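PRO-PRO endopeptidase (Paenibacillus alvei, PDB 6FPC) is a secreted zinc metalloprotease that cuts peptide bonds between two prolines, cleaving a cell-surface protein of its bacterium and so perhaps regulating adhesion. Local coordinates at residues A24-R29 with I48-G53; D39-K44 with L114-R119; V141-D146 with T154-E159; P59-L64 with V89-I94. All blocks are in the same frame, centred on the assembly; numbering follows the deposited sequence.

Contact 1. Residues A24-R29 with I48-G53; sequences AAMKQR and IKLTQG
Met-26 and Leu-50 carry this contact: a helix lays its methionine against a leucine standing up from a sheet strand, with the two alpha carbons 8.3 Å apart. Along 48-53, Ile-48 faces the same side of the sheet as Leu-50 but meets Thr-113 and Leu-10 instead of helix 20-30. Lys-49 turns to the other face, where its NZ forms a salt bridge with Glu-60. Leu-50 follows, with both methyls in use. Its CD1 lies 4.0 Å from Met-26 CB, at the root of the methionine, while CD2 lies 3.9 Å from Met-26 CE, at the end. The two side chains therefore run past one another in opposite senses. What brings the methionine methyl round to CD2 is the bend at its last torsion (chi3 82°), since the chain is stretched out just before it. The same CD1 also comes within 4.5 Å of Lys-27 N, though the lysine side chain leads off to a salt bridge with Asp-8. Thr-51 closes the strand, turned from the helix, and its OG1 donates to Gly-53 O at 2.9 Å as the chain leaves the sheet. Beyond Leu-50, Met-26 also touches Val-92 and Glu-109, wedged between the sheet and helix 108-121. Such apolar helix-on-sheet packing is typical of a beta-alpha-beta crossover, here with helices 20-30 and 35-43 joining the parallel strands 11-12 and 47-51.

Contact 2. Residues D39-K44 with L114-R119; sequences DALYSK and LHAVDR. With CD (cadmium ion), chain F.
Helix 35-43, near its end, comes closest to helix 108-121 where Leu-41 faces Val-117, their alpha carbons 6.6 Å apart. Leu-41 supplies the whole of one side, and its forked end spans two consecutive residues of the other helix. CD1 sits 3.8 Å from Val-117 CG2, and CD2 lies at the same 3.8 Å from Ala-116 CB, reaching in addition to Ala-116 C. The leucine and valine cross at about a right angle, and only the CG2 methyl of the valine comes within 4.2 Å of the leucine side chain. Leu-41 also touches Thr-113 and Val-121, one turn to each side on the same helix. At the end of its own helix, Ser-43 OG turns back to donate to Ala-40 O at 2.7 Å. Across helix 108-121 from the leucine, His-115 points the other way: its NE2 binds the cadmium ion at 2.2 Å, in a site that can also be occupied by zinc and that His-111, Tyr-148 and Glu-155 complete, with a water on the cadmium. One helix divides its chemistry between two faces, mainly apolar toward Leu-41 and metal-binding on the far side. Between these segments the contact is van der Waals packing without polar bonds.

Contact 3. Residues V141-D146 with T154-E159; sequences VKYKGD and TEYFAE. With CD (cadmium ion), chain F.
Tyr-143 and Glu-159 make the tight part of this contact. The phenol comes in across the glutamate chain at about a right angle, with Tyr-143 OH 3.6 Å from Glu-159 CG and the ring carbon CZ of Tyr-143 3.9 Å from the same CG. The ring stands 74° from the carboxylate plane. Their polar ends meet through one water, which lies in the plane of the tyrosine ring, 2.8 Å from Tyr-143 OH, and donates to Glu-159 OE2 at 2.6 Å. That carboxylate is well occupied, since OE2 also accepts from Leu-106 N while OE1 is hydrogen-bonded to His-111 ND1. Glu-159 carries CG opposite its backbone N (chi1 -161°), against the phenol, and the bend at chi2 (50°) then turns the carboxylate toward these partners.

Packing is looser beside it, where Tyr-143 CE2 approaches the edge of the Tyr-156 ring at CE1, 4.5 Å away, and Tyr-156 OH bonds to Thr-181. The solvent side is the type II turn from Tyr-143 to Asp-146, with exposed Lys-144 and Gly-145 at its corners. Asp-146 then accepts bonds from Tyr-148 N and Val-149 N. One turn before Glu-159, Glu-155 grips the cadmium unevenly, OE2 at 2.0 Å and OE1 at 2.7 Å. Glu-159, in the second shell, probably helps to orient His-111. The HExxH histidines and the distant glutamate ligand make this a gluzincin site.

Contact 4. Residues P59-L64 with V89-I94; sequences PELAYL and VVAVRI
Strand 89-93 of the mixed sheet has one face covered by a loop, with Glu-60 and Leu-61 set against Val-89 and Ala-91. Glu-60 and Val-89 approach from opposite directions, and the isopropyl group lies over one face of the carboxylate, with one methyl nearest each oxygen. OE2 of Glu-60 lies 3.4 Å from Val-89 CG2. On the other branch, OE1 of Glu-60 is 3.5 Å from Val-89 CG1. Although its CG is folded between the backbone N and the carbonyl carbon (chi1 68°), the glutamate is extended from there on, which carries the acid across to the strand. Its charge is met by Lys-49 NZ of the neighbouring strand, in a salt bridge to OE2, so the valine packs on a carboxylate already held by a cation.

Alternation along the strand puts Val-89 and Ala-91 on this face, while Val-90 and Val-92 turn to the other one, where helix 108-121 with its HExxH sequence packs against the sheet. Val-89, whose side chain Glu-60 packs against, is also the last residue of the segment 86-89 that is crucial for substrate specificity. Leu-61 spans the next interval: its CD1 closes to 3.6 Å of Ala-91 CB, and CD2 keeps a looser 4.3 Å from Val-89 CG1. Past the leucine the loop coils into a short turn, with Leu-64 N donating to Leu-61 O at 3.0 Å.

Contacts 1 and 4, centres about 13 Å apart, share the mixed sheet: strands 47-51 and 89-93 are parallel neighbours, probably hydrogen-bonded through Lys-49 N and Val-90 O. Helix 20-30 covers one face and the 59-64 loop the other. Contact 2, about 17 Å from both, alternates with contact 1 along the chain and encloses contact 4; Ala-116 packs on Val-90, joining the metal-binding helix to the sheet. Contact 3 comes last in sequence, about 24 Å from contacts 1 and 4, on the opposite side of the chain's centre. It meets contact 2 at the metal, where His-115 and Glu-155 share one ion, so the catalytic site lies between the sheet-backed helix 108-121 and helix 153-166.

Contact 1. Residues A24-R29 with I48-G53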
loop_
_atom_site.group_PDB
_atom_site.type_symbol
_atom_site.label_atom_id
_atom_site.label_comp_id
_atom_site.label_asym_id
_atom_site.label_seq_id
_atom_site.Cartn_x
_atom_site.Cartn_y
_atom_site.Cartn_z
ATOM N N ALA A 24 10.039 -8.903 -10.761
ATOM C CA ALA A 24 11.198 -9.115 -9.883
ATOM C C ALA A 24 11.552 -7.829 -9.119
ATOM O O ALA A 24 11.798 -7.892 -7.917
ATOM C CB ALA A 24 12.399 -9.597 -10.688
ATOM N N ALA A 25 11.510 -6.663 -9.796
ATOM C CA ALA A 25 11.803 -5.361 -9.186
ATOM C C ALA A 25 10.784 -5.027 -8.073
ATOM O O ALA A 25 11.173 -4.542 -7.007
ATOM C CB ALA A 25 11.796 -4.270 -10.252
ATOM N N MET A 26 9.503 -5.339 -8.305
ATOM C CA MET A 26 8.436 -5.114 -7.315
ATOM C C MET A 26 8.659 -6.035 -6.121
ATOM O O MET A 26 8.544 -5.593 -4.971
ATOM C CB MET A 26 7.043 -5.380 -7.920
ATOM C CG MET A 26 6.685 -4.447 -9.058
ATOM S SD MET A 26 5.197 -4.992 -9.919
ATOM C CE MET A 26 3.962 -4.325 -8.811
ATOM N N LYS A 27 8.979 -7.325 -6.398
ATOM C CA LYS A 27 9.212 -8.343 -5.370
ATOM C C LYS A 27 10.379 -7.902 -4.482
ATOM O O LYS A 27 10.281 -7.988 -3.257
ATOM C CB LYS A 27 9.471 -9.725 -6.019
ATOM C CG LYS A 27 9.146 -10.897 -5.115
ATOM C CD LYS A 27 9.611 -12.223 -5.717
ATOM C CE LYS A 27 9.791 -13.302 -4.668
ATOM N NZ LYS A 27 10.090 -14.640 -5.272
ATOM N N GLN A 28 11.440 -7.353 -5.104
ATOM C CA GLN A 28 12.619 -6.827 -4.413
ATOM C C GLN A 28 12.260 -5.643 -3.506
ATOM O O GLN A 28 12.762 -5.582 -2.386
ATOM C CB GLN A 28 13.723 -6.440 -5.410
ATOM C CG GLN A 28 15.087 -6.300 -4.757
ATOM N N ARG A 29 11.367 -4.730 -3.962
ATOM C CA ARG A 29 10.950 -3.580 -3.145
ATOM C C ARG A 29 10.106 -4.017 -1.945
ATOM O O ARG A 29 10.178 -3.381 -0.890
ATOM C CB ARG A 29 10.245 -2.509 -3.983
ATOM C CG ARG A 29 11.226 -1.823 -4.966
ATOM C CD ARG A 29 10.607 -0.620 -5.653
ATOM N NE ARG A 29 9.561 -1.029 -6.588
ATOM C CZ ARG A 29 9.755 -1.225 -7.886
ATOM N NH1 ARG A 29 10.958 -1.049 -8.423
ATOM N NH2 ARG A 29 8.749 -1.591 -8.658
ATOM N N ILE A 48 -0.002 -11.536 -1.791
ATOM C CA ILE A 48 0.323 -10.323 -2.545
ATOM C C ILE A 48 0.391 -10.774 -3.994
ATOM O O ILE A 48 1.358 -11.417 -4.413
ATOM C CB ILE A 48 1.616 -9.606 -2.090
ATOM C CG1 ILE A 48 1.561 -9.190 -0.614
ATOM C CG2 ILE A 48 1.936 -8.411 -3.030
ATOM C CD1 ILE A 48 2.945 -8.888 -0.028
ATOM N N LYS A 49 -0.660 -10.470 -4.749
ATOM C CA LYS A 49 -0.744 -10.873 -6.147
ATOM C C LYS A 49 -0.313 -9.745 -7.081
ATOM O O LYS A 49 -0.940 -8.683 -7.101
ATOM C CB LYS A 49 -2.165 -11.363 -6.484
ATOM C CG LYS A 49 -2.522 -12.657 -5.764
ATOM C CD LYS A 49 -3.841 -13.236 -6.218
ATOM C CE LYS A 49 -4.192 -14.467 -5.405
ATOM N NZ LYS A 49 -5.502 -15.028 -5.806
ATOM N N LEU A 50 0.767 -9.976 -7.838
ATOM C CA LEU A 50 1.253 -9.006 -8.825
ATOM C C LEU A 50 0.615 -9.443 -10.123
ATOM O O LEU A 50 0.748 -10.604 -10.517
ATOM C CB LEU A 50 2.791 -9.019 -8.910
ATOM C CG LEU A 50 3.557 -8.830 -7.592
ATOM C CD1 LEU A 50 5.040 -8.829 -7.832
ATOM C CD2 LEU A 50 3.083 -7.588 -6.807
ATOM N N THR A 51 -0.180 -8.561 -10.724
ATOM C CA THR A 51 -0.973 -8.908 -11.901
ATOM C C THR A 51 -0.441 -8.306 -13.183
ATOM O O THR A 51 0.013 -7.167 -13.184
ATOM C CB THR A 51 -2.455 -8.531 -11.658
ATOM O OG1 THR A 51 -2.621 -7.105 -11.713
ATOM C CG2 THR A 51 -2.980 -9.040 -10.305
ATOM N N GLN A 52 -0.512 -9.058 -14.289
ATOM C CA GLN A 52 -0.066 -8.509 -15.561
ATOM C C GLN A 52 -1.157 -7.634 -16.183
ATOM O O GLN A 52 -0.835 -6.638 -16.809
ATOM C CB GLN A 52 0.473 -9.580 -16.530
ATOM C CG GLN A 52 1.155 -8.990 -17.773
ATOM C CD GLN A 52 2.360 -8.103 -17.517
ATOM O OE1 GLN A 52 3.193 -8.342 -16.629
ATOM N NE2 GLN A 52 2.491 -7.055 -18.309
ATOM N N GLY A 53 -2.424 -7.959 -15.973
ATOM C CA GLY A 53 -3.489 -7.089 -16.469
ATOM C C GLY A 53 -4.144 -6.263 -15.376
ATOM O O GLY A 53 -3.602 -6.124 -14.270
#

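Contact 2. Residues D39-K44 with L114-R119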
loop_
_atom_site.group_PDB
_atom_site.type_symbol
_atom_site.label_atom_id
_atom_site.label_comp_id
_atom_site.label_asym_id
_atom_site.label_seq_id
_atom_site.Cartn_x
_atom_site.Cartn_y
_atom_site.Cartn_z
ATOM N N ASP A 39 5.811 -12.415 7.458
ATOM C CA ASP A 39 5.472 -13.732 8.027
ATOM C C ASP A 39 4.054 -13.705 8.600
ATOM O O ASP A 39 3.223 -14.572 8.284
ATOM C CB ASP A 39 6.481 -14.125 9.123
ATOM C CG ASP A 39 7.862 -14.540 8.630
ATOM O OD1 ASP A 39 8.757 -14.752 9.480
ATOM O OD2 ASP A 39 8.050 -14.655 7.393
ATOM N N ALA A 40 3.769 -12.665 9.404
ATOM C CA ALA A 40 2.474 -12.443 10.026
ATOM C C ALA A 40 1.392 -12.278 8.957
ATOM O O ALA A 40 0.327 -12.874 9.091
ATOM C CB ALA A 40 2.538 -11.223 10.929
ATOM N N LEU A 41 1.680 -11.538 7.862
ATOM C CA LEU A 41 0.720 -11.386 6.757
ATOM C C LEU A 41 0.336 -12.748 6.177
ATOM O O LEU A 41 -0.853 -13.039 6.017
ATOM C CB LEU A 41 1.304 -10.520 5.634
ATOM C CG LEU A 41 1.160 -9.031 5.770
ATOM C CD1 LEU A 41 1.908 -8.354 4.638
ATOM C CD2 LEU A 41 -0.331 -8.606 5.801
ATOM N N TYR A 42 1.347 -13.579 5.872
ATOM C CA TYR A 42 1.132 -14.913 5.330
ATOM C C TYR A 42 0.294 -15.795 6.265
ATOM O O TYR A 42 -0.552 -16.533 5.771
ATOM C CB TYR A 42 2.463 -15.609 5.001
ATOM C CG TYR A 42 2.268 -16.885 4.214
ATOM C CD1 TYR A 42 2.080 -16.855 2.834
ATOM C CD2 TYR A 42 2.224 -18.124 4.853
ATOM C CE1 TYR A 42 1.909 -18.027 2.101
ATOM C CE2 TYR A 42 2.027 -19.303 4.132
ATOM C CZ TYR A 42 1.885 -19.249 2.753
ATOM O OH TYR A 42 1.688 -20.395 2.028
ATOM N N SER A 43 0.515 -15.721 7.597
ATOM C CA SER A 43 -0.256 -16.528 8.556
ATOM C C SER A 43 -1.775 -16.196 8.567
ATOM O O SER A 43 -2.566 -17.050 8.968
ATOM C CB SER A 43 0.328 -16.420 9.966
ATOM O OG SER A 43 -0.004 -15.174 10.558
ATOM N N LYS A 44 -2.168 -14.985 8.093
ATOM C CA LYS A 44 -3.564 -14.519 8.020
ATOM C C LYS A 44 -4.234 -14.844 6.663
ATOM O O LYS A 44 -5.336 -14.364 6.378
ATOM C CB LYS A 44 -3.655 -12.995 8.306
ATOM C CG LYS A 44 -2.919 -12.531 9.566
ATOM C CD LYS A 44 -3.683 -12.767 10.863
ATOM C CE LYS A 44 -2.776 -13.110 12.031
ATOM N NZ LYS A 44 -1.831 -12.011 12.375
ATOM N N LEU A 114 0.832 -2.288 3.183
ATOM C CA LEU A 114 0.781 -1.688 4.522
ATOM C C LEU A 114 -0.651 -1.526 5.032
ATOM O O LEU A 114 -0.858 -1.584 6.242
ATOM C CB LEU A 114 1.611 -0.379 4.587
ATOM C CG LEU A 114 3.064 -0.515 5.131
ATOM C CD1 LEU A 114 3.080 -0.806 6.620
ATOM C CD2 LEU A 114 3.864 -1.596 4.439
ATOM N N HIS A 115 -1.659 -1.423 4.114
ATOM C CA HIS A 115 -3.059 -1.429 4.531
ATOM C C HIS A 115 -3.388 -2.797 5.169
ATOM O O HIS A 115 -4.002 -2.831 6.238
ATOM C CB HIS A 115 -4.030 -1.145 3.366
ATOM C CG HIS A 115 -4.171 0.311 3.006
ATOM N ND1 HIS A 115 -4.551 1.258 3.946
ATOM C CD2 HIS A 115 -4.065 0.909 1.796
ATOM C CE1 HIS A 115 -4.628 2.408 3.289
ATOM N NE2 HIS A 115 -4.345 2.252 1.992
ATOM N N ALA A 116 -2.973 -3.914 4.521
ATOM C CA ALA A 116 -3.217 -5.269 5.056
ATOM C C ALA A 116 -2.499 -5.463 6.393
ATOM O O ALA A 116 -3.071 -6.051 7.302
ATOM C CB ALA A 116 -2.782 -6.326 4.047
ATOM N N VAL A 117 -1.275 -4.923 6.537
ATOM C CA VAL A 117 -0.497 -4.976 7.794
ATOM C C VAL A 117 -1.280 -4.252 8.901
ATOM O O VAL A 117 -1.480 -4.809 9.986
ATOM C CB VAL A 117 0.921 -4.350 7.616
ATOM C CG1 VAL A 117 1.681 -4.283 8.944
ATOM C CG2 VAL A 117 1.743 -5.092 6.565
ATOM N N ASP A 118 -1.757 -3.018 8.610
ATOM C CA ASP A 118 -2.548 -2.238 9.566
ATOM C C ASP A 118 -3.791 -3.021 10.023
ATOM O O ASP A 118 -3.989 -3.201 11.227
ATOM C CB ASP A 118 -2.982 -0.915 8.905
ATOM C CG ASP A 118 -3.665 0.073 9.822
ATOM O OD1 ASP A 118 -3.418 0.018 11.067
ATOM O OD2 ASP A 118 -4.416 0.928 9.306
ATOM N N ARG A 119 -4.586 -3.530 9.062
ATOM C CA ARG A 119 -5.841 -4.237 9.369
ATOM C C ARG A 119 -5.690 -5.573 10.019
ATOM O O ARG A 119 -6.398 -5.873 10.989
ATOM C CB ARG A 119 -6.693 -4.426 8.095
ATOM C CG ARG A 119 -7.731 -3.338 7.902
ATOM C CD ARG A 119 -8.406 -3.484 6.559
ATOM N NE ARG A 119 -9.417 -4.545 6.562
ATOM C CZ ARG A 119 -10.215 -4.806 5.532
ATOM N NH1 ARG A 119 -10.132 -4.083 4.418
ATOM N NH2 ARG A 119 -11.108 -5.782 5.610
HETATM CD CD CD F . -4.475 3.684 0.310
HETATM O O HOH W 1 -5.620 2.757 -1.117
#

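Contact 3. Residues V141-D146 with T154-E159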
loop_
_atom_site.group_PDB
_atom_site.type_symbol
_atom_site.label_atom_id
_atom_site.label_comp_id
_atom_site.label_asym_id
_atom_site.label_seq_id
_atom_site.Cartn_x
_atom_site.Cartn_y
_atom_site.Cartn_z
ATOM N N VAL A 141 1.214 18.450 6.583
ATOM C CA VAL A 141 2.550 18.911 6.141
ATOM C C VAL A 141 2.774 18.689 4.627
ATOM O O VAL A 141 3.033 19.650 3.905
ATOM C CB VAL A 141 3.707 18.313 7.004
ATOM C CG1 VAL A 141 5.082 18.734 6.463
ATOM C CG2 VAL A 141 3.561 18.709 8.474
ATOM N N LYS A 142 2.657 17.436 4.160
ATOM C CA LYS A 142 2.858 17.102 2.754
ATOM C C LYS A 142 1.557 16.875 1.998
ATOM O O LYS A 142 1.575 16.906 0.767
ATOM C CB LYS A 142 3.686 15.814 2.633
ATOM C CG LYS A 142 5.095 15.904 3.211
ATOM C CD LYS A 142 5.892 14.657 2.852
ATOM C CE LYS A 142 7.318 14.685 3.347
ATOM N NZ LYS A 142 8.152 15.708 2.644
ATOM N N TYR A 143 0.451 16.562 2.706
ATOM C CA TYR A 143 -0.740 16.121 2.002
ATOM C C TYR A 143 -1.987 17.010 2.104
ATOM O O TYR A 143 -3.037 16.576 1.627
ATOM C CB TYR A 143 -1.085 14.680 2.442
ATOM C CG TYR A 143 0.102 13.747 2.258
ATOM C CD1 TYR A 143 0.403 13.207 1.008
ATOM C CD2 TYR A 143 0.984 13.492 3.308
ATOM C CE1 TYR A 143 1.537 12.416 0.818
ATOM C CE2 TYR A 143 2.110 12.696 3.131
ATOM C CZ TYR A 143 2.380 12.154 1.888
ATOM O OH TYR A 143 3.514 11.394 1.717
ATOM N N LYS A 144 -1.880 18.237 2.656
ATOM C CA LYS A 144 -3.060 19.109 2.779
ATOM C C LYS A 144 -3.827 19.254 1.467
ATOM O O LYS A 144 -3.216 19.374 0.405
ATOM C CB LYS A 144 -2.714 20.497 3.369
ATOM C CG LYS A 144 -1.760 21.354 2.524
ATOM C CD LYS A 144 -1.358 22.655 3.243
ATOM N N GLY A 145 -5.153 19.205 1.573
ATOM C CA GLY A 145 -6.076 19.370 0.452
ATOM C C GLY A 145 -6.243 18.186 -0.481
ATOM O O GLY A 145 -6.952 18.309 -1.479
ATOM N N ASP A 146 -5.609 17.040 -0.188
ATOM C CA ASP A 146 -5.709 15.881 -1.068
ATOM C C ASP A 146 -6.977 15.025 -0.855
ATOM O O ASP A 146 -7.174 14.060 -1.607
ATOM C CB ASP A 146 -4.421 15.014 -0.989
ATOM C CG ASP A 146 -4.349 14.009 0.153
ATOM O OD1 ASP A 146 -3.632 12.987 -0.001
ATOM O OD2 ASP A 146 -5.047 14.219 1.200
ATOM N N THR A 154 -5.907 5.831 8.063
ATOM C CA THR A 154 -5.440 4.602 7.386
ATOM C C THR A 154 -4.539 4.937 6.188
ATOM O O THR A 154 -3.530 4.270 5.964
ATOM C CB THR A 154 -6.620 3.760 6.891
ATOM O OG1 THR A 154 -7.487 4.630 6.165
ATOM C CG2 THR A 154 -7.377 3.104 8.034
ATOM N N GLU A 155 -4.888 6.002 5.447
ATOM C CA GLU A 155 -4.114 6.425 4.287
ATOM C C GLU A 155 -2.784 7.059 4.728
ATOM O O GLU A 155 -1.715 6.740 4.168
ATOM C CB GLU A 155 -4.995 7.313 3.374
ATOM C CG GLU A 155 -6.202 6.525 2.836
ATOM C CD GLU A 155 -5.831 5.388 1.883
ATOM O OE1 GLU A 155 -6.738 4.621 1.492
ATOM O OE2 GLU A 155 -4.650 5.304 1.474
ATOM N N TYR A 156 -2.834 7.885 5.785
ATOM C CA TYR A 156 -1.618 8.497 6.326
ATOM C C TYR A 156 -0.688 7.400 6.853
ATOM O O TYR A 156 0.513 7.433 6.568
ATOM C CB TYR A 156 -1.949 9.515 7.425
ATOM C CG TYR A 156 -0.729 10.285 7.885
ATOM C CD1 TYR A 156 0.068 10.981 6.975
ATOM C CD2 TYR A 156 -0.318 10.248 9.217
ATOM C CE1 TYR A 156 1.222 11.641 7.378
ATOM C CE2 TYR A 156 0.839 10.912 9.634
ATOM C CZ TYR A 156 1.593 11.622 8.713
ATOM O OH TYR A 156 2.714 12.302 9.107
ATOM N N PHE A 157 -1.265 6.373 7.512
ATOM C CA PHE A 157 -0.482 5.239 7.996
ATOM C C PHE A 157 0.243 4.572 6.829
ATOM O O PHE A 157 1.461 4.474 6.840
ATOM C CB PHE A 157 -1.341 4.202 8.764
ATOM C CG PHE A 157 -0.488 3.027 9.190
ATOM C CD1 PHE A 157 0.309 3.104 10.330
ATOM C CD2 PHE A 157 -0.397 1.882 8.391
ATOM C CE1 PHE A 157 1.136 2.042 10.701
ATOM C CE2 PHE A 157 0.459 0.827 8.752
ATOM C CZ PHE A 157 1.214 0.916 9.907
ATOM N N ALA A 158 -0.497 4.148 5.802
ATOM C CA ALA A 158 0.085 3.450 4.654
ATOM C C ALA A 158 1.142 4.292 3.894
ATOM O O ALA A 158 2.195 3.776 3.511
ATOM C CB ALA A 158 -1.015 2.998 3.712
ATOM N N GLU A 159 0.861 5.578 3.679
ATOM C CA GLU A 159 1.782 6.416 2.929
ATOM C C GLU A 159 3.035 6.812 3.753
ATOM O O GLU A 159 4.156 6.745 3.232
ATOM C CB GLU A 159 1.051 7.640 2.374
ATOM C CG GLU A 159 1.785 8.314 1.211
ATOM C CD GLU A 159 2.249 7.434 0.055
ATOM O OE1 GLU A 159 1.607 6.400 -0.232
ATOM O OE2 GLU A 159 3.269 7.786 -0.572
HETATM CD CD CD F . -4.475 3.684 0.310
HETATM O O HOH W 2 4.067 10.241 -0.743
HETATM O O HOH W 1 -5.620 2.757 -1.117
#

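Contact 4. Residues P59-L64 with V89-I94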
loop_
_atom_site.group_PDB
_atom_site.type_symbol
_atom_site.label_atom_id
_atom_site.label_comp_id
_atom_site.label_asym_id
_atom_site.label_seq_id
_atom_site.Cartn_x
_atom_site.Cartn_y
_atom_site.Cartn_z
ATOM N N PRO A 59 -9.683 -13.578 -10.641
ATOM C CA PRO A 59 -11.003 -14.172 -10.345
ATOM C C PRO A 59 -11.709 -13.635 -9.104
ATOM O O PRO A 59 -12.903 -13.318 -9.158
ATOM C CB PRO A 59 -10.691 -15.673 -10.226
ATOM C CG PRO A 59 -9.564 -15.878 -11.189
ATOM C CD PRO A 59 -8.713 -14.626 -11.037
ATOM N N GLU A 60 -10.971 -13.484 -8.010
ATOM C CA GLU A 60 -11.549 -12.987 -6.766
ATOM C C GLU A 60 -11.882 -11.485 -6.787
ATOM O O GLU A 60 -12.555 -11.025 -5.871
ATOM C CB GLU A 60 -10.677 -13.345 -5.568
ATOM C CG GLU A 60 -9.335 -12.641 -5.514
ATOM C CD GLU A 60 -8.547 -13.023 -4.282
ATOM O OE1 GLU A 60 -9.087 -12.875 -3.160
ATOM O OE2 GLU A 60 -7.395 -13.488 -4.435
ATOM N N LEU A 61 -11.410 -10.724 -7.803
ATOM C CA LEU A 61 -11.726 -9.284 -7.901
ATOM C C LEU A 61 -12.630 -8.966 -9.079
ATOM O O LEU A 61 -13.014 -7.803 -9.244
ATOM C CB LEU A 61 -10.452 -8.399 -7.930
ATOM C CG LEU A 61 -9.545 -8.451 -6.685
ATOM C CD1 LEU A 61 -8.312 -7.583 -6.885
ATOM C CD2 LEU A 61 -10.282 -8.023 -5.420
ATOM N N ALA A 62 -13.002 -10.001 -9.896
ATOM C CA ALA A 62 -13.853 -9.829 -11.079
ATOM C C ALA A 62 -15.187 -9.187 -10.739
ATOM O O ALA A 62 -15.700 -8.425 -11.553
ATOM C CB ALA A 62 -14.064 -11.153 -11.811
ATOM N N TYR A 63 -15.693 -9.410 -9.505
ATOM C CA TYR A 63 -16.961 -8.837 -9.040
ATOM C C TYR A 63 -16.975 -7.293 -9.050
ATOM O O TYR A 63 -18.054 -6.707 -9.022
ATOM C CB TYR A 63 -17.355 -9.425 -7.652
ATOM C CG TYR A 63 -16.613 -8.841 -6.470
ATOM C CD1 TYR A 63 -17.145 -7.774 -5.743
ATOM C CD2 TYR A 63 -15.359 -9.329 -6.097
ATOM C CE1 TYR A 63 -16.457 -7.221 -4.661
ATOM C CE2 TYR A 63 -14.669 -8.787 -5.005
ATOM C CZ TYR A 63 -15.231 -7.748 -4.284
ATOM O OH TYR A 63 -14.538 -7.202 -3.228
ATOM N N LEU A 64 -15.780 -6.637 -9.064
ATOM C CA LEU A 64 -15.645 -5.171 -9.082
ATOM C C LEU A 64 -15.722 -4.571 -10.506
ATOM O O LEU A 64 -15.762 -3.340 -10.656
ATOM C CB LEU A 64 -14.323 -4.750 -8.417
ATOM C CG LEU A 64 -14.194 -5.104 -6.945
ATOM C CD1 LEU A 64 -12.753 -4.923 -6.490
ATOM C CD2 LEU A 64 -15.177 -4.295 -6.113
ATOM N N VAL A 89 -6.592 -9.958 0.091
ATOM C CA VAL A 89 -5.612 -10.141 -0.960
ATOM C C VAL A 89 -5.070 -8.729 -1.217
ATOM O O VAL A 89 -5.813 -7.739 -1.054
ATOM C CB VAL A 89 -6.247 -10.781 -2.223
ATOM C CG1 VAL A 89 -7.271 -9.861 -2.895
ATOM C CG2 VAL A 89 -5.179 -11.227 -3.211
ATOM N N VAL A 90 -3.779 -8.632 -1.575
ATOM C CA VAL A 90 -3.186 -7.348 -1.954
ATOM C C VAL A 90 -2.937 -7.536 -3.451
ATOM O O VAL A 90 -2.232 -8.455 -3.823
ATOM C CB VAL A 90 -1.898 -7.022 -1.155
ATOM C CG1 VAL A 90 -1.256 -5.721 -1.653
ATOM C CG2 VAL A 90 -2.198 -6.935 0.339
ATOM N N ALA A 91 -3.620 -6.788 -4.301
ATOM C CA ALA A 91 -3.447 -6.978 -5.743
ATOM C C ALA A 91 -2.844 -5.716 -6.300
ATOM O O ALA A 91 -3.344 -4.630 -6.000
ATOM C CB ALA A 91 -4.783 -7.268 -6.393
ATOM N N VAL A 92 -1.719 -5.843 -7.027
ATOM C CA VAL A 92 -0.982 -4.683 -7.580
ATOM C C VAL A 92 -0.592 -4.978 -9.038
ATOM O O VAL A 92 0.021 -6.001 -9.324
ATOM C CB VAL A 92 0.272 -4.338 -6.705
ATOM C CG1 VAL A 92 1.064 -3.157 -7.288
ATOM C CG2 VAL A 92 -0.111 -4.035 -5.257
ATOM N N ARG A 93 -0.913 -4.071 -9.950
ATOM C CA ARG A 93 -0.607 -4.261 -11.355
ATOM C C ARG A 93 0.890 -4.035 -11.640
ATOM O O ARG A 93 1.455 -3.004 -11.258
ATOM C CB ARG A 93 -1.492 -3.335 -12.212
ATOM C CG ARG A 93 -1.498 -3.757 -13.645
ATOM C CD ARG A 93 -2.427 -2.961 -14.516
ATOM N NE ARG A 93 -2.311 -3.467 -15.885
ATOM C CZ ARG A 93 -3.183 -3.225 -16.858
ATOM N NH1 ARG A 93 -4.251 -2.475 -16.629
ATOM N NH2 ARG A 93 -2.996 -3.738 -18.066
ATOM N N ILE A 94 1.507 -4.996 -12.336
ATOM C CA ILE A 94 2.927 -4.986 -12.724
ATOM C C ILE A 94 3.195 -3.802 -13.635
ATOM O O ILE A 94 2.544 -3.698 -14.675
ATOM C CB ILE A 94 3.335 -6.329 -13.410
ATOM C CG1 ILE A 94 3.241 -7.509 -12.419
ATOM C CG2 ILE A 94 4.742 -6.225 -14.017
ATOM C CD1 ILE A 94 3.162 -8.871 -13.054
#